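Local atomic coordinates of DUF1881 domain-containing protein (Neurospora crassa, PDB entry 5Z6D), a protein that is an abundant perithecial protein joining a betagamma-crystallin domain to an Ig-like domain, whose packing against each other makes the calcium site inoperative. Residues A54-H57 against Y58-T61; D23-A26 against V27-V31. The protein carries 1 engineered substitution. All blocks are in the same frame, centred on the assembly; numbering follows the deposited sequence.

Contact 1. Residues A54-H57 against Y58-T61; sequences AWQH and YNET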
# COMPACT_ATOMS: atom_id res chain seq x y z
N ALA A 54 -7.91 -1.47 -0.68
CA ALA A 54 -8.48 -1.14 0.63
C ALA A 54 -7.38 -1.06 1.69
O ALA A 54 -6.48 -1.88 1.69
CB ALA A 54 -9.54 -2.19 1.04
N TRP A 55 -7.44 -0.07 2.58
CA TRP A 55 -6.39 0.06 3.57
C TRP A 55 -6.90 0.72 4.84
O TRP A 55 -8.11 0.95 5.02
CB TRP A 55 -5.18 0.81 2.99
CG TRP A 55 -5.29 2.30 2.65
CD1 TRP A 55 -4.76 3.33 3.38
CD2 TRP A 55 -5.88 2.88 1.47
NE1 TRP A 55 -5.01 4.53 2.73
CE2 TRP A 55 -5.70 4.29 1.58
CE3 TRP A 55 -6.55 2.37 0.36
CZ2 TRP A 55 -6.17 5.18 0.60
CZ3 TRP A 55 -7.02 3.26 -0.61
CH2 TRP A 55 -6.82 4.65 -0.49
N GLN A 56 -5.96 0.98 5.74
CA GLN A 56 -6.27 1.44 7.08
C GLN A 56 -5.92 2.92 7.23
O GLN A 56 -4.75 3.28 7.22
CB GLN A 56 -5.50 0.59 8.09
CG GLN A 56 -5.83 0.92 9.52
CD GLN A 56 -7.32 0.92 9.75
OE1 GLN A 56 -7.93 1.97 9.93
NE2 GLN A 56 -7.91 -0.27 9.75
N HIS A 57 -6.92 3.77 7.35
CA HIS A 57 -6.60 5.19 7.43
C HIS A 57 -6.66 5.72 8.86
O HIS A 57 -6.44 6.91 9.10
CB HIS A 57 -7.51 6.00 6.50
CG HIS A 57 -8.82 6.38 7.10
ND1 HIS A 57 -9.82 5.47 7.33
CD2 HIS A 57 -9.31 7.59 7.48
CE1 HIS A 57 -10.87 6.09 7.84
NE2 HIS A 57 -10.58 7.38 7.95
N TYR A 58 -6.93 4.83 9.82
CA TYR A 58 -6.93 5.23 11.23
C TYR A 58 -5.62 4.90 11.95
O TYR A 58 -5.50 5.09 13.16
CB TYR A 58 -8.09 4.56 11.98
CG TYR A 58 -9.43 5.10 11.55
CD1 TYR A 58 -9.65 6.47 11.47
CD2 TYR A 58 -10.47 4.24 11.21
CE1 TYR A 58 -10.87 6.97 11.07
CE2 TYR A 58 -11.70 4.73 10.80
CZ TYR A 58 -11.89 6.10 10.74
OH TYR A 58 -13.10 6.61 10.34
N ASN A 59 -4.64 4.40 11.20
CA ASN A 59 -3.31 4.24 11.77
C ASN A 59 -2.26 4.31 10.67
O ASN A 59 -2.58 4.53 9.50
CB ASN A 59 -3.20 2.93 12.55
CG ASN A 59 -3.41 1.70 11.69
OD1 ASN A 59 -2.89 1.59 10.58
ND2 ASN A 59 -4.16 0.74 12.22
N GLU A 60 -1.01 4.11 11.06
CA GLU A 60 0.08 4.25 10.11
C GLU A 60 0.73 2.90 9.76
O GLU A 60 1.88 2.85 9.33
CB GLU A 60 1.12 5.23 10.67
CG GLU A 60 0.59 6.65 10.73
CD GLU A 60 1.59 7.65 11.30
OE1 GLU A 60 2.59 7.21 11.91
OE2 GLU A 60 1.37 8.87 11.12
N THR A 61 -0.01 1.81 9.92
CA THR A 61 0.57 0.50 9.66
C THR A 61 0.83 0.22 8.18
O THR A 61 1.71 -0.57 7.83
CB THR A 61 -0.35 -0.62 10.18
OG1 THR A 61 -1.59 -0.59 9.44
CG2 THR A 61 -0.62 -0.43 11.65
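At the calcium site of the betagamma-crystallin domain, Gln56 turns its side-chain amide over the loop that follows and accepts a hydrogen bond from the backbone N of Tyr58. The bond from Tyr58 N to Gln56 OE1 measures 3.0 Å, is moderately straight, and lands in the carbonyl plane on a lone pair. With CG anti to the backbone N (chi1 -176°) and a bend at chi2, the Gln56 chain turns its amide toward this donor, and OE1 comes within 3.3 Å of Tyr58 CB. The same oxygen is hydrogen-bonded to the hydroxyl of Ser81, while Gln56 NE2 makes a weak hydrogen bond to Gly79 O. Gln56, Gly79 and Ser81 are all calcium-binding residues of this protein, although no ion is bound to the chain here. Both segments belong to one Greek-key domain, where they run from the end of strand 50-55 into the loop leading to strand 64-67.

His57 and Tyr58 point the same way, side by side, their ring planes inclined at 40° in an oblique aromatic pair. His57 CE1 lies over one face of the phenol ring, offset toward the rim, and is 3.1 Å from Tyr58 CZ. Both rings have a further polar hold: His57 ND1 is hydrogen-bonded to Ser81 OG, and Tyr58 OH, at the far end of the phenol, to the carbonyl of Val33. The Asn59 side chain crosses that of Gln56 at about a right angle, and Gln56 CG sits against the amide of Asn59, 3.2 Å from both ND2 and OD1. Asn59 OD1 accepts from Thr61 N at 3.0 Å, an Asx turn, and also from Thr61 OG1 at 2.8 Å, both donors approaching the same face of the carboxamide plane.

Contact 2. Residues D23-A26 against V27-V31; sequences DTYA and VGQDV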
# COMPACT_ATOMS: atom_id res chain seq x y z
N ASP A 23 -24.33 -1.90 -2.55
CA ASP A 23 -23.99 -0.51 -2.86
C ASP A 23 -22.94 -0.46 -3.97
O ASP A 23 -21.87 -1.06 -3.86
CB ASP A 23 -23.46 0.20 -1.61
CG ASP A 23 -24.50 0.32 -0.52
OD1 ASP A 23 -25.71 0.21 -0.84
OD2 ASP A 23 -24.12 0.52 0.65
N THR A 24 -23.26 0.24 -5.05
CA THR A 24 -22.38 0.31 -6.21
C THR A 24 -21.40 1.49 -6.12
O THR A 24 -21.78 2.59 -5.72
CB THR A 24 -23.20 0.42 -7.51
OG1 THR A 24 -24.12 -0.68 -7.58
CG2 THR A 24 -22.30 0.40 -8.73
N TYR A 25 -20.15 1.25 -6.50
CA TYR A 25 -19.10 2.28 -6.51
C TYR A 25 -18.35 2.29 -7.85
O TYR A 25 -18.11 1.24 -8.46
CB TYR A 25 -18.13 2.06 -5.35
CG TYR A 25 -18.76 2.20 -3.97
CD1 TYR A 25 -18.74 3.41 -3.29
CD2 TYR A 25 -19.34 1.11 -3.35
CE1 TYR A 25 -19.29 3.53 -2.03
CE2 TYR A 25 -19.90 1.21 -2.08
CZ TYR A 25 -19.89 2.43 -1.44
OH TYR A 25 -20.44 2.53 -0.18
N ALA A 26 -17.94 3.47 -8.31
CA ALA A 26 -17.30 3.60 -9.62
C ALA A 26 -15.80 3.86 -9.52
O ALA A 26 -15.32 4.34 -8.50
CB ALA A 26 -17.95 4.73 -10.42
N VAL A 27 -15.08 3.56 -10.59
CA VAL A 27 -13.66 3.88 -10.68
C VAL A 27 -13.47 5.37 -10.41
O VAL A 27 -14.22 6.21 -10.93
CB VAL A 27 -13.09 3.51 -12.04
CG1 VAL A 27 -11.73 4.14 -12.24
CG2 VAL A 27 -12.99 1.98 -12.14
N GLY A 28 -12.49 5.69 -9.57
CA GLY A 28 -12.30 7.07 -9.12
C GLY A 28 -12.84 7.38 -7.74
O GLY A 28 -12.51 8.42 -7.15
N GLN A 29 -13.72 6.54 -7.20
CA GLN A 29 -14.25 6.79 -5.87
C GLN A 29 -13.30 6.34 -4.79
O GLN A 29 -12.74 5.25 -4.83
CB GLN A 29 -15.60 6.11 -5.66
CG GLN A 29 -16.77 6.85 -6.32
CD GLN A 29 -18.11 6.32 -5.86
OE1 GLN A 29 -18.79 5.58 -6.59
NE2 GLN A 29 -18.49 6.67 -4.65
N ASP A 30 -13.15 7.23 -3.82
CA ASP A 30 -12.33 7.01 -2.65
C ASP A 30 -13.25 7.17 -1.46
O ASP A 30 -13.86 8.22 -1.27
CB ASP A 30 -11.18 8.02 -2.63
CG ASP A 30 -10.18 7.76 -1.52
OD1 ASP A 30 -10.58 7.61 -0.35
OD2 ASP A 30 -8.96 7.74 -1.83
N VAL A 31 -13.37 6.11 -0.66
CA VAL A 31 -14.37 6.03 0.38
C VAL A 31 -13.77 5.69 1.74
O VAL A 31 -13.06 4.69 1.88
CB VAL A 31 -15.44 4.98 0.04
CG1 VAL A 31 -16.43 4.84 1.19
CG2 VAL A 31 -16.14 5.33 -1.27
O HOH W 1 -21.18 5.48 -5.32
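Ala26 and Gln29 are linked by two hydrogen bonds, one through backbone and one through side chain. Gln29 N donates to Ala26 O at 3.0 Å and closes a type II beta turn from Ala26 to Gln29, with Gly28 at the third position, where its positive phi would press a CB against the carbonyl oxygen of Val27. In the reverse direction, Ala26 N donates to Gln29 OE1 at 2.9 Å in a nearly straight bond, with the donor 29° off the plane of the Gln29 side-chain carbonyl. The turn carries the chain from strand 23-26 to strand 30-32, thus from one sheet of the betagamma-crystallin domain to the other. Water 1 also donates to Gln29 OE1, at 2.7 Å, and to Thr24 O, bridging the amide to the strand.

Beyond CG the Gln29 chain is extended and runs back beside strand 23-26, crossing the Tyr25 side chain at about a right angle. Its NE2 meets the edge of the phenol ring near the ring plane, 3.5 Å from Tyr25 CD1. With an alanine here in place of Gln29, the N-H of Ala26 would probably lose its acceptor, the water one of the two oxygens it bridges, and the edge of the Tyr25 ring its amide neighbour.

Tyr25 reaches between the sheets: its hydroxyl is hydrogen-bonded to that of Tyr41, and its ring packs edge-to-face with Phe83 of strand 82-87. Val31 adds to this packing, its CG2 approaching the ring obliquely to lie 3.7 Å from Tyr25 CE1.

Overall arrangement
From the N terminus, contact 2 comes first: its turn closes between residues 23-26 and 27-31 and passes the chain from the sheet of strands 9-13, 23-26 and 43-46 to the edge of the second sheet. Contact 1 follows in series, so the two neither nest nor cross. It shapes the loop leaving strand 50-55, a strand of that second sheet, on the way to strand 64-67. Their centres are about 18 Å apart, bridged by packing of Trp55 CH2 4.0 Å from Asp30 OD2. Trp55 NE1 is hydrogen-bonded to Val117 O, its ring touches Leu132 and Ile135, and Glu60 is backbone hydrogen-bonded to Met121, so this side of contact 1 faces the Ig-like domain.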